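Local coordinates for protein phosphoribosylaminoimidazole carboxylase (Bombyx mori, PDB 4JA0) that probably catalyses two steps of de novo purine biosynthesis, the carboxylation of aminoimidazole ribonucleotide and the synthesis of SAICAR, at residues 93-101 against 148-156. Sequence-based numbering, arbitrary orientation.
Sequences KCEMIPIEW and IISAKFNYN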
ATOM      1  N   LYS A  93      16.390 -33.119  46.043  1.00 15.35           N
ATOM      2  CA  LYS A  93      15.342 -33.531  46.986  1.00 23.65           C
ATOM      3  C   LYS A  93      14.001 -32.809  46.768  1.00 20.23           C
ATOM      4  O   LYS A  93      13.951 -31.572  46.685  1.00 20.50           O
ATOM      5  CB  LYS A  93      15.804 -33.338  48.436  1.00 24.78           C
ATOM      6  CG  LYS A  93      14.886 -34.022  49.450  1.00 29.90           C
ATOM      7  CD  LYS A  93      15.243 -33.683  50.885  1.00 32.01           C
ATOM      8  CE  LYS A  93      16.615 -34.216  51.255  1.00 49.01           C
ATOM      9  NZ  LYS A  93      16.881 -34.053  52.712  1.00 44.73           N
ATOM     10  N   CYS A  94      12.922 -33.594  46.685  1.00 12.12           N
ATOM     11  CA  CYS A  94      11.580 -33.053  46.439  1.00 23.91           C
ATOM     12  C   CYS A  94      10.435 -33.956  46.927  1.00 23.78           C
ATOM     13  O   CYS A  94      10.594 -35.178  46.998  1.00 38.31           O
ATOM     14  CB  CYS A  94      11.420 -32.718  44.955  1.00 31.03           C
ATOM     15  SG  CYS A  94      11.576 -34.100  43.842  1.00 25.35           S
ATOM     16  N   GLU A  95       9.283 -33.362  47.252  1.00 19.20           N
ATOM     17  CA  GLU A  95       8.144 -34.156  47.744  1.00 23.50           C
ATOM     18  C   GLU A  95       7.314 -34.743  46.616  1.00 12.41           C
ATOM     19  O   GLU A  95       6.762 -34.023  45.786  1.00 13.96           O
ATOM     20  CB  GLU A  95       7.235 -33.342  48.679  1.00 13.95           C
ATOM     21  CG  GLU A  95       7.923 -32.816  49.931  1.00 26.99           C
ATOM     22  CD  GLU A  95       6.958 -32.188  50.927  1.00 66.47           C
ATOM     23  OE1 GLU A  95       5.767 -32.008  50.586  1.00 66.67           O
ATOM     24  OE2 GLU A  95       7.400 -31.858  52.050  1.00 71.04           O
ATOM     25  N   MET A  96       7.181 -36.057  46.625  1.00  9.09           N
ATOM     26  CA  MET A  96       6.564 -36.745  45.509  1.00 17.02           C
ATOM     27  C   MET A  96       5.044 -36.585  45.461  1.00 11.47           C
ATOM     28  O   MET A  96       4.368 -36.579  46.498  1.00 10.76           O
ATOM     29  CB  MET A  96       6.920 -38.233  45.551  1.00  8.52           C
ATOM     30  CG  MET A  96       8.397 -38.501  45.568  1.00 13.98           C
ATOM     31  SD  MET A  96       9.210 -37.966  44.047  1.00 26.51           S
ATOM     32  CE  MET A  96       8.550 -39.123  42.843  1.00  5.13           C
ATOM     33  N   ILE A  97       4.529 -36.425  44.244  1.00  6.00           N
ATOM     34  CA  ILE A  97       3.103 -36.502  44.013  1.00  6.96           C
ATOM     35  C   ILE A  97       2.809 -37.989  43.870  1.00  8.35           C
ATOM     36  O   ILE A  97       3.400 -38.663  43.031  1.00 11.82           O
ATOM     37  CB  ILE A  97       2.652 -35.800  42.689  1.00 12.38           C
ATOM     38  CG1 ILE A  97       3.421 -34.498  42.423  1.00  7.17           C
ATOM     39  CG2 ILE A  97       1.146 -35.569  42.682  1.00 10.21           C
ATOM     40  CD1 ILE A  97       3.383 -33.532  43.535  1.00  9.14           C
ATOM     41  N   PRO A  98       1.893 -38.508  44.691  1.00 16.81           N
ATOM     42  CA  PRO A  98       1.565 -39.937  44.684  1.00 10.48           C
ATOM     43  C   PRO A  98       0.699 -40.349  43.490  1.00 10.68           C
ATOM     44  O   PRO A  98      -0.333 -40.994  43.679  1.00 16.82           O
ATOM     45  CB  PRO A  98       0.775 -40.109  45.982  1.00  8.80           C
ATOM     46  CG  PRO A  98       0.140 -38.790  46.214  1.00  9.38           C
ATOM     47  CD  PRO A  98       1.114 -37.762  45.697  1.00 10.61           C
ATOM     48  N   ILE A  99       1.103 -39.961  42.289  1.00  7.75           N
ATOM     49  CA  ILE A  99       0.430 -40.383  41.071  1.00  6.50           C
ATOM     50  C   ILE A  99       1.435 -41.054  40.160  1.00  8.63           C
ATOM     51  O   ILE A  99       2.545 -40.551  39.969  1.00 11.14           O
ATOM     52  CB  ILE A  99      -0.156 -39.201  40.287  1.00  4.52           C
ATOM     53  CG1 ILE A  99      -1.040 -38.348  41.195  1.00  5.85           C
ATOM     54  CG2 ILE A  99      -0.909 -39.692  39.045  1.00  1.84           C
ATOM     55  CD1 ILE A  99      -2.292 -39.068  41.667  1.00 12.52           C
ATOM     56  N   GLU A 100       1.062 -42.200  39.608  1.00  8.56           N
ATOM     57  CA  GLU A 100       1.808 -42.753  38.492  1.00 12.25           C
ATOM     58  C   GLU A 100       1.231 -42.218  37.174  1.00  5.98           C
ATOM     59  O   GLU A 100       0.054 -42.411  36.875  1.00  3.17           O
ATOM     60  CB  GLU A 100       1.784 -44.278  38.529  1.00 11.12           C
ATOM     61  CG  GLU A 100       2.598 -44.864  39.667  1.00 31.51           C
ATOM     62  CD  GLU A 100       2.472 -46.369  39.759  1.00 33.18           C
ATOM     63  OE1 GLU A 100       1.749 -46.947  38.917  1.00 27.84           O
ATOM     64  OE2 GLU A 100       3.100 -46.963  40.669  1.00 21.27           O
ATOM     65  N   TRP A 101       2.070 -41.532  36.402  1.00  4.28           N
ATOM     66  CA  TRP A 101       1.664 -40.979  35.115  1.00  3.94           C
ATOM     67  C   TRP A 101       2.030 -41.932  33.974  1.00  1.13           C
ATOM     68  O   TRP A 101       3.207 -42.165  33.704  1.00  4.27           O
ATOM     69  CB  TRP A 101       2.278 -39.591  34.906  1.00  3.72           C
ATOM     70  CG  TRP A 101       1.931 -38.650  36.004  1.00  4.99           C
ATOM     71  CD1 TRP A 101       2.498 -38.597  37.248  1.00  4.78           C
ATOM     72  CD2 TRP A 101       0.905 -37.644  35.985  1.00  2.16           C
ATOM     73  NE1 TRP A 101       1.896 -37.605  37.996  1.00  7.77           N
ATOM     74  CE2 TRP A 101       0.917 -37.007  37.241  1.00  3.98           C
ATOM     75  CE3 TRP A 101      -0.006 -37.219  35.025  1.00  1.62           C
ATOM     76  CZ2 TRP A 101       0.036 -35.963  37.564  1.00  3.23           C
ATOM     77  CZ3 TRP A 101      -0.880 -36.185  35.346  1.00  1.13           C
ATOM     78  CH2 TRP A 101      -0.849 -35.569  36.600  1.00  1.54           C
ATOM     79  N   ILE A 148      -7.797 -35.963  40.878  1.00  9.34           N
ATOM     80  CA  ILE A 148      -6.554 -35.396  41.352  1.00  6.17           C
ATOM     81  C   ILE A 148      -6.755 -33.972  41.872  1.00  9.21           C
ATOM     82  O   ILE A 148      -6.265 -33.623  42.947  1.00 12.10           O
ATOM     83  CB  ILE A 148      -5.496 -35.412  40.254  1.00  5.00           C
ATOM     84  CG1 ILE A 148      -5.293 -36.861  39.785  1.00  8.61           C
ATOM     85  CG2 ILE A 148      -4.212 -34.793  40.763  1.00  2.47           C
ATOM     86  CD1 ILE A 148      -4.214 -37.065  38.724  1.00  4.28           C
ATOM     87  N   ILE A 149      -7.536 -33.174  41.159  1.00  6.56           N
ATOM     88  CA  ILE A 149      -7.771 -31.800  41.585  1.00 12.51           C
ATOM     89  C   ILE A 149      -8.605 -31.731  42.872  1.00  9.05           C
ATOM     90  O   ILE A 149      -8.292 -30.968  43.786  1.00 10.13           O
ATOM     91  CB  ILE A 149      -8.422 -30.943  40.446  1.00  7.64           C
ATOM     92  CG1 ILE A 149      -7.350 -30.387  39.519  1.00 14.10           C
ATOM     93  CG2 ILE A 149      -9.227 -29.777  41.001  1.00  9.27           C
ATOM     94  CD1 ILE A 149      -6.962 -31.320  38.432  1.00 16.18           C
ATOM     95  N   SER A 150      -9.661 -32.526  42.951  1.00  4.97           N
ATOM     96  CA  SER A 150     -10.507 -32.464  44.127  1.00  8.78           C
ATOM     97  C   SER A 150      -9.774 -33.026  45.351  1.00  6.73           C
ATOM     98  O   SER A 150     -10.112 -32.699  46.484  1.00  9.04           O
ATOM     99  CB  SER A 150     -11.835 -33.187  43.870  1.00  7.63           C
ATOM    100  OG  SER A 150     -12.608 -32.529  42.864  1.00  2.36           O
ATOM    101  N   ALA A 151      -8.713 -33.797  45.117  1.00  8.08           N
ATOM    102  CA  ALA A 151      -7.933 -34.388  46.200  1.00  4.36           C
ATOM    103  C   ALA A 151      -7.140 -33.332  46.960  1.00  9.38           C
ATOM    104  O   ALA A 151      -6.737 -33.552  48.106  1.00  4.87           O
ATOM    105  CB  ALA A 151      -6.989 -35.421  45.641  1.00  6.98           C
ATOM    106  N   LYS A 152      -6.932 -32.190  46.306  1.00  4.56           N
ATOM    107  CA  LYS A 152      -6.212 -31.063  46.880  1.00  6.10           C
ATOM    108  C   LYS A 152      -4.865 -31.421  47.520  1.00 14.54           C
ATOM    109  O   LYS A 152      -4.630 -31.102  48.689  1.00 10.30           O
ATOM    110  CB  LYS A 152      -7.112 -30.313  47.867  1.00 11.55           C
ATOM    111  CG  LYS A 152      -8.129 -29.411  47.178  1.00 17.32           C
ATOM    112  CD  LYS A 152      -9.175 -28.893  48.149  1.00 39.61           C
ATOM    113  CE  LYS A 152     -10.247 -28.085  47.422  1.00 60.06           C
ATOM    114  NZ  LYS A 152     -11.330 -27.637  48.349  1.00 44.56           N
ATOM    115  N   PHE A 153      -4.001 -32.100  46.756  1.00 12.70           N
ATOM    116  CA  PHE A 153      -2.638 -32.404  47.183  1.00  6.38           C
ATOM    117  C   PHE A 153      -1.858 -31.098  47.367  1.00 15.13           C
ATOM    118  O   PHE A 153      -2.083 -30.118  46.650  1.00 10.74           O
ATOM    119  CB  PHE A 153      -1.931 -33.262  46.143  1.00  8.31           C
ATOM    120  CG  PHE A 153      -2.481 -34.647  46.006  1.00 11.81           C
ATOM    121  CD1 PHE A 153      -3.028 -35.078  44.800  1.00 16.24           C
ATOM    122  CD2 PHE A 153      -2.461 -35.531  47.074  1.00 13.40           C
ATOM    123  CE1 PHE A 153      -3.543 -36.380  44.664  1.00  9.44           C
ATOM    124  CE2 PHE A 153      -2.968 -36.824  46.940  1.00  7.07           C
ATOM    125  CZ  PHE A 153      -3.508 -37.243  45.735  1.00  4.92           C
ATOM    126  N   ASN A 154      -0.940 -31.077  48.327  1.00 20.88           N
ATOM    127  CA  ASN A 154      -0.174 -29.863  48.601  1.00 11.83           C
ATOM    128  C   ASN A 154       1.243 -30.261  49.009  1.00 14.15           C
ATOM    129  O   ASN A 154       1.445 -30.920  50.029  1.00 17.08           O
ATOM    130  CB  ASN A 154      -0.872 -29.022  49.691  1.00 13.99           C
ATOM    131  CG  ASN A 154      -0.304 -27.595  49.816  1.00 37.76           C
ATOM    132  OD1 ASN A 154       0.823 -27.326  49.400  1.00 66.65           O
ATOM    133  ND2 ASN A 154      -1.082 -26.685  50.408  1.00 25.22           N
ATOM    134  N   TYR A 155       2.216 -29.866  48.197  1.00 13.04           N
ATOM    135  CA  TYR A 155       3.601 -30.243  48.419  1.00 11.52           C
ATOM    136  C   TYR A 155       4.513 -29.055  48.273  1.00 15.56           C
ATOM    137  O   TYR A 155       4.362 -28.279  47.330  1.00 15.34           O
ATOM    138  CB  TYR A 155       4.014 -31.335  47.434  1.00  6.65           C
ATOM    139  CG  TYR A 155       3.219 -32.594  47.616  1.00 16.27           C
ATOM    140  CD1 TYR A 155       3.488 -33.446  48.686  1.00 19.99           C
ATOM    141  CD2 TYR A 155       2.181 -32.926  46.744  1.00 11.65           C
ATOM    142  CE1 TYR A 155       2.773 -34.583  48.873  1.00  8.56           C
ATOM    143  CE2 TYR A 155       1.448 -34.070  46.922  1.00  9.30           C
ATOM    144  CZ  TYR A 155       1.749 -34.896  47.993  1.00 23.63           C
ATOM    145  OH  TYR A 155       1.031 -36.050  48.202  1.00 75.81           O
ATOM    146  N   ASN A 156       5.416 -28.890  49.238  1.00 13.61           N
ATOM    147  CA  ASN A 156       6.388 -27.800  49.230  1.00 13.81           C
ATOM    148  C   ASN A 156       5.771 -26.457  48.854  1.00 17.36           C
ATOM    149  O   ASN A 156       6.388 -25.655  48.149  1.00 24.32           O
ATOM    150  CB  ASN A 156       7.595 -28.132  48.339  1.00 14.94           C
ATOM    151  CG  ASN A 156       8.700 -28.899  49.097  1.00 24.60           C
ATOM    152  OD1 ASN A 156       9.107 -28.512  50.203  1.00 28.92           O
ATOM    153  ND2 ASN A 156       9.189 -29.985  48.495  1.00 17.99           N
TER
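Tyr-155 and Glu-95 are brought together by similar first torsions: each carries CG anti to its own carbonyl carbon (chi1 -63° and -60°), which takes the phenol across to Met-96 and Pro-98 and brings the carboxylate to the ring's edge, near the Asn-156 N-H. Glu-95 OE1 then lies in the ring plane, 3.3 Å from Tyr-155 CD1, with carboxylate and ring nearly perpendicular at 84°. The same oxygen accepts a weak hydrogen bond from the backbone N of Asn-156 (3.4 Å), while the Asn-156 amide crosses Glu-95 at an angle, ND2 lying 3.4 Å from Glu-95 CG, and donates to Val-199 O.

One face of the tyrosine ring receives the carbonyl of Met-96, whose O sits 3.5 Å from Tyr-155 CZ and off-centre toward the rim. Ile-97 CD1 comes in obliquely against Tyr-155 CD2 at 3.5 Å, and Pro-98 CD closes on the hydroxyl end of the ring. Pro-98, centre of an inverse gamma turn, also lays its CD over a face of Phe-153, with CG 3.7 Å from Phe-153 CE2. Farther along, Ile-99 and Ile-148 meet tip to tip through their CD1 methyls at 4.0 Å, and Trp-101 CH2 approaches the same Ile-148 methyl. Cutting Tyr-155 back to an alanine is likely to open a gap between Ile-97, Pro-98 and the Met-96 carbonyl, and to leave the Glu-95 carboxylate freer to turn.

The contact thus joins strands 94-96 and 100-104 of the SAICAR synthetase region, both paired with 188-200, to the end of helix 145-150 and strand 154-155. Its chemistry grades from polar Glu-95 and Asn-156 to buried isoleucine and tryptophan, which implies cohesion chiefly through apolar and aromatic packing, with the weak hydrogen bond a minor addition.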